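Local coordinates for amyloid-like protein 1 (Homo sapiens, PDB 3Q7G) that probably binds heparin or heparan sulfate through the helical E2 domain of its extracellular part, as members of the amyloid precursor protein family do, at residues 110-115 / 134-139. Residues are numbered along the deposited sequence; the frame is centred on the assembly and turned at random.
With GU4 (2,3,4,6-tetra-O-sulfonato-alpha-D-glucopyranose), chain C.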
ATOM      1  N   ALA A 110     -19.153  14.744 -16.119  1.00 27.00           N
ATOM      2  CA  ALA A 110     -20.458  14.865 -15.480  1.00 38.85           C
ATOM      3  C   ALA A 110     -20.588  16.189 -14.733  1.00 35.49           C
ATOM      4  O   ALA A 110     -21.638  16.840 -14.754  1.00 34.04           O
ATOM      5  CB  ALA A 110     -20.684  13.685 -14.510  1.00 34.35           C
ATOM      6  N   ALA A 111     -19.514  16.570 -14.056  1.00 27.02           N
ATOM      7  CA  ALA A 111     -19.496  17.811 -13.305  1.00 33.87           C
ATOM      8  C   ALA A 111     -19.521  19.001 -14.291  1.00 32.19           C
ATOM      9  O   ALA A 111     -20.152  20.018 -14.010  1.00 36.13           O
ATOM     10  CB  ALA A 111     -18.255  17.850 -12.399  1.00 27.17           C
ATOM     11  N   LEU A 112     -18.865  18.872 -15.447  1.00 33.98           N
ATOM     12  CA  LEU A 112     -18.858  19.957 -16.432  1.00 30.95           C
ATOM     13  C   LEU A 112     -20.279  20.191 -16.950  1.00 38.30           C
ATOM     14  O   LEU A 112     -20.736  21.343 -17.062  1.00 37.82           O
ATOM     15  CB  LEU A 112     -17.914  19.645 -17.610  1.00 27.26           C
ATOM     16  CG  LEU A 112     -17.874  20.636 -18.782  1.00 32.37           C
ATOM     17  CD1 LEU A 112     -17.258  21.978 -18.337  1.00 36.66           C
ATOM     18  CD2 LEU A 112     -17.060  20.036 -19.932  1.00 42.86           C
ATOM     19  N   GLU A 113     -20.982  19.103 -17.271  1.00 32.98           N
ATOM     20  CA  GLU A 113     -22.353  19.227 -17.727  1.00 36.86           C
ATOM     21  C   GLU A 113     -23.161  19.906 -16.610  1.00 30.80           C
ATOM     22  O   GLU A 113     -23.901  20.840 -16.874  1.00 32.41           O
ATOM     23  CB  GLU A 113     -22.960  17.855 -18.051  1.00 41.10           C
ATOM     24  CG  GLU A 113     -24.384  17.938 -18.559  1.00 38.94           C
ATOM     25  CD  GLU A 113     -24.915  16.614 -19.057  1.00 53.42           C
ATOM     26  OE1 GLU A 113     -25.028  15.660 -18.247  1.00 53.22           O
ATOM     27  OE2 GLU A 113     -25.222  16.528 -20.265  1.00 60.01           O
ATOM     28  N   GLY A 114     -22.996  19.463 -15.373  1.00 31.77           N
ATOM     29  CA  GLY A 114     -23.734  20.068 -14.280  1.00 27.46           C
ATOM     30  C   GLY A 114     -23.458  21.554 -14.089  1.00 35.47           C
ATOM     31  O   GLY A 114     -24.357  22.322 -13.695  1.00 36.85           O
ATOM     32  N   PHE A 115     -22.223  21.967 -14.355  1.00 30.02           N
ATOM     33  CA  PHE A 115     -21.853  23.362 -14.202  1.00 30.41           C
ATOM     34  C   PHE A 115     -22.481  24.137 -15.338  1.00 38.33           C
ATOM     35  O   PHE A 115     -23.033  25.210 -15.131  1.00 34.38           O
ATOM     36  CB  PHE A 115     -20.327  23.520 -14.235  1.00 38.58           C
ATOM     37  CG  PHE A 115     -19.854  24.950 -14.148  1.00 44.86           C
ATOM     38  CD1 PHE A 115     -20.254  25.771 -13.097  1.00 42.85           C
ATOM     39  CD2 PHE A 115     -18.998  25.471 -15.115  1.00 42.02           C
ATOM     40  CE1 PHE A 115     -19.814  27.090 -13.002  1.00 43.40           C
ATOM     41  CE2 PHE A 115     -18.546  26.794 -15.034  1.00 47.44           C
ATOM     42  CZ  PHE A 115     -18.959  27.606 -13.973  1.00 44.70           C
ATOM     43  N   ARG A 134     -17.929  24.048  -7.924  1.00 38.84           N
ATOM     44  CA  ARG A 134     -17.124  23.362  -6.936  1.00 39.67           C
ATOM     45  C   ARG A 134     -16.951  21.885  -7.262  1.00 49.40           C
ATOM     46  O   ARG A 134     -15.827  21.357  -7.212  1.00 47.21           O
ATOM     47  CB  ARG A 134     -17.756  23.512  -5.563  1.00 38.54           C
ATOM     48  CG  ARG A 134     -16.831  23.176  -4.437  1.00 56.89           C
ATOM     49  CD  ARG A 134     -17.420  23.614  -3.110  1.00 57.70           C
ATOM     50  NE  ARG A 134     -16.440  23.531  -2.034  1.00 62.30           N
ATOM     51  CZ  ARG A 134     -15.890  22.400  -1.616  1.00 61.78           C
ATOM     52  NH1 ARG A 134     -16.224  21.251  -2.186  1.00 72.03           N
ATOM     53  NH2 ARG A 134     -15.011  22.421  -0.625  1.00 54.18           N
ATOM     54  N   ARG A 135     -18.052  21.212  -7.607  1.00 37.06           N
ATOM     55  CA  ARG A 135     -17.991  19.795  -7.944  1.00 31.95           C
ATOM     56  C   ARG A 135     -17.040  19.606  -9.128  1.00 25.89           C
ATOM     57  O   ARG A 135     -16.258  18.652  -9.164  1.00 34.51           O
ATOM     58  CB  ARG A 135     -19.384  19.267  -8.288  1.00 48.91           C
ATOM     59  CG  ARG A 135     -20.349  19.250  -7.108  1.00 61.59           C
ATOM     60  CD  ARG A 135     -21.660  18.546  -7.463  1.00103.82           C
ATOM     61  NE  ARG A 135     -21.487  17.105  -7.674  1.00101.94           N
ATOM     62  CZ  ARG A 135     -21.493  16.186  -6.706  1.00119.93           C
ATOM     63  NH1 ARG A 135     -21.666  16.542  -5.436  1.00 85.21           N
ATOM     64  NH2 ARG A 135     -21.331  14.902  -7.011  1.00 71.83           N
ATOM     65  N   TYR A 136     -17.107  20.516 -10.093  1.00 25.56           N
ATOM     66  CA  TYR A 136     -16.221  20.440 -11.259  1.00 33.29           C
ATOM     67  C   TYR A 136     -14.736  20.619 -10.857  1.00 35.62           C
ATOM     68  O   TYR A 136     -13.851  19.864 -11.315  1.00 32.94           O
ATOM     69  CB  TYR A 136     -16.579  21.510 -12.284  1.00 27.82           C
ATOM     70  CG  TYR A 136     -15.535  21.633 -13.362  1.00 36.97           C
ATOM     71  CD1 TYR A 136     -15.365  20.614 -14.299  1.00 34.00           C
ATOM     72  CD2 TYR A 136     -14.648  22.710 -13.383  1.00 40.57           C
ATOM     73  CE1 TYR A 136     -14.338  20.656 -15.220  1.00 42.62           C
ATOM     74  CE2 TYR A 136     -13.607  22.763 -14.304  1.00 35.68           C
ATOM     75  CZ  TYR A 136     -13.457  21.732 -15.213  1.00 43.95           C
ATOM     76  OH  TYR A 136     -12.408  21.757 -16.105  1.00 48.22           O
ATOM     77  N   LEU A 137     -14.467  21.613 -10.010  1.00 30.69           N
ATOM     78  CA  LEU A 137     -13.098  21.865  -9.549  1.00 37.18           C
ATOM     79  C   LEU A 137     -12.626  20.659  -8.758  1.00 34.29           C
ATOM     80  O   LEU A 137     -11.458  20.291  -8.824  1.00 36.99           O
ATOM     81  CB  LEU A 137     -13.041  23.118  -8.671  1.00 35.38           C
ATOM     82  CG  LEU A 137     -13.334  24.434  -9.383  1.00 38.18           C
ATOM     83  CD1 LEU A 137     -13.278  25.584  -8.410  1.00 36.71           C
ATOM     84  CD2 LEU A 137     -12.321  24.626 -10.513  1.00 37.75           C
ATOM     85  N   ARG A 138     -13.538  20.049  -8.006  1.00 34.88           N
ATOM     86  CA  ARG A 138     -13.181  18.882  -7.211  1.00 35.46           C
ATOM     87  C   ARG A 138     -12.805  17.724  -8.133  1.00 35.09           C
ATOM     88  O   ARG A 138     -11.894  16.967  -7.829  1.00 38.21           O
ATOM     89  CB  ARG A 138     -14.342  18.477  -6.306  1.00 39.07           C
ATOM     90  CG  ARG A 138     -14.599  19.416  -5.122  1.00 48.39           C
ATOM     91  CD  ARG A 138     -14.111  18.795  -3.817  1.00 49.17           C
ATOM     92  NE  ARG A 138     -14.767  17.516  -3.543  1.00 47.48           N
ATOM     93  CZ  ARG A 138     -14.248  16.561  -2.773  1.00 54.30           C
ATOM     94  NH1 ARG A 138     -13.062  16.742  -2.200  1.00 38.17           N
ATOM     95  NH2 ARG A 138     -14.908  15.422  -2.574  1.00 40.65           N
ATOM     96  N   ALA A 139     -13.493  17.594  -9.270  1.00 33.42           N
ATOM     97  CA  ALA A 139     -13.180  16.517 -10.213  1.00 31.72           C
ATOM     98  C   ALA A 139     -11.792  16.761 -10.810  1.00 30.85           C
ATOM     99  O   ALA A 139     -11.004  15.828 -11.001  1.00 36.12           O
ATOM    100  CB  ALA A 139     -14.229  16.457 -11.335  1.00 24.97           C
TER
HETATM  101  C1  GU4 C   1     -10.533   9.758  -3.969  1.00 99.23           C
HETATM  102  O5  GU4 C   1     -11.947  10.008  -4.022  1.00 85.52           O
HETATM  103  C5  GU4 C   1     -12.532  10.419  -2.775  1.00 75.12           C
HETATM  104  C6  GU4 C   1     -13.886  10.970  -3.222  1.00 68.34           C
HETATM  105  O6  GU4 C   1     -13.639  12.066  -4.110  1.00124.37           O
HETATM  106  S6  GU4 C   1     -14.608  12.510  -5.066  1.00107.87           S
HETATM  107  O22 GU4 C   1     -15.618  11.400  -4.970  1.00122.17           O
HETATM  108  O23 GU4 C   1     -15.475  13.649  -4.582  1.00 95.46           O
HETATM  109  O21 GU4 C   1     -14.274  12.422  -6.515  1.00117.87           O
HETATM  110  C4  GU4 C   1     -11.836  11.611  -2.107  1.00 86.68           C
HETATM  111  O4  GU4 C   1     -12.268  11.665  -0.743  1.00122.35           O
HETATM  112  S4  GU4 C   1     -12.780  12.950  -0.366  1.00102.47           S
HETATM  113  O25 GU4 C   1     -11.964  14.022  -1.028  1.00 98.57           O
HETATM  114  O26 GU4 C   1     -14.215  13.055  -0.787  1.00 98.85           O
HETATM  115  O24 GU4 C   1     -12.700  13.111   1.121  1.00 95.81           O
HETATM  116  C3  GU4 C   1     -10.311  11.480  -2.152  1.00 63.51           C
HETATM  117  O3  GU4 C   1      -9.751  12.758  -1.837  1.00104.13           O
HETATM  118  S3  GU4 C   1      -8.795  12.632  -0.779  1.00110.41           S
HETATM  119  O28 GU4 C   1      -7.702  11.700  -1.208  1.00 66.93           O
HETATM  120  O29 GU4 C   1      -9.466  12.085   0.448  1.00137.92           O
HETATM  121  O27 GU4 C   1      -8.217  13.975  -0.448  1.00 96.22           O
HETATM  122  C2  GU4 C   1      -9.858  11.064  -3.558  1.00 94.90           C
HETATM  123  O2  GU4 C   1      -8.440  10.880  -3.593  1.00116.68           O
HETATM  124  S2  GU4 C   1      -7.931  11.357  -4.845  1.00104.68           S
HETATM  125  O11 GU4 C   1      -7.036  12.543  -4.606  1.00125.50           O
HETATM  126  O12 GU4 C   1      -7.131  10.265  -5.505  1.00102.84           O
HETATM  127  O10 GU4 C   1      -9.051  11.738  -5.743  1.00136.26           O
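A111 sets its methyl group directly on the backbone of Y136, CB to CA 3.5 Å, an example of how a small residue lets two helices draw close. The axes of 110-115 and 134-139 run nearly antiparallel, at 158°, and approach to 8.2 Å. Y136 can be followed outward: its CB lies 4.0 Å from A111 CB, which sits at the ring's edge, near its plane; with CG anti to the backbone N (chi1 169°), CD1 comes 4.1 Å from L112 N. At the tip, OH hydrogen-bonds S183 OG of helix 159-184, giving the hydroxyl of buried Y136 a polar partner. On 134-139, R138 leads away from helix 64-119 to a sulfated sugar, GU4. Bent at chi2 and chi3, its chain presents the guanidinium edge to the 4-sulfate, NH1 bonding O25 (3.2 Å) and NH2 O26 (3.0 Å). NH2 also lies 2.7 Å from GU4 O23 of the 6-sulfate, oblique to the guanidinium, and NH1 hydrogen-bonds L210 O. With an alanine in its place, the 4-sulfate would probably lose both N-H partners and a balancing charge, and L210 O a donor. This is the antiparallel E2 helical bundle, its basic sulfate site, built mainly on helix 126-157 (K142, R145, R149) and completed by H209, consistent with heparin recognition.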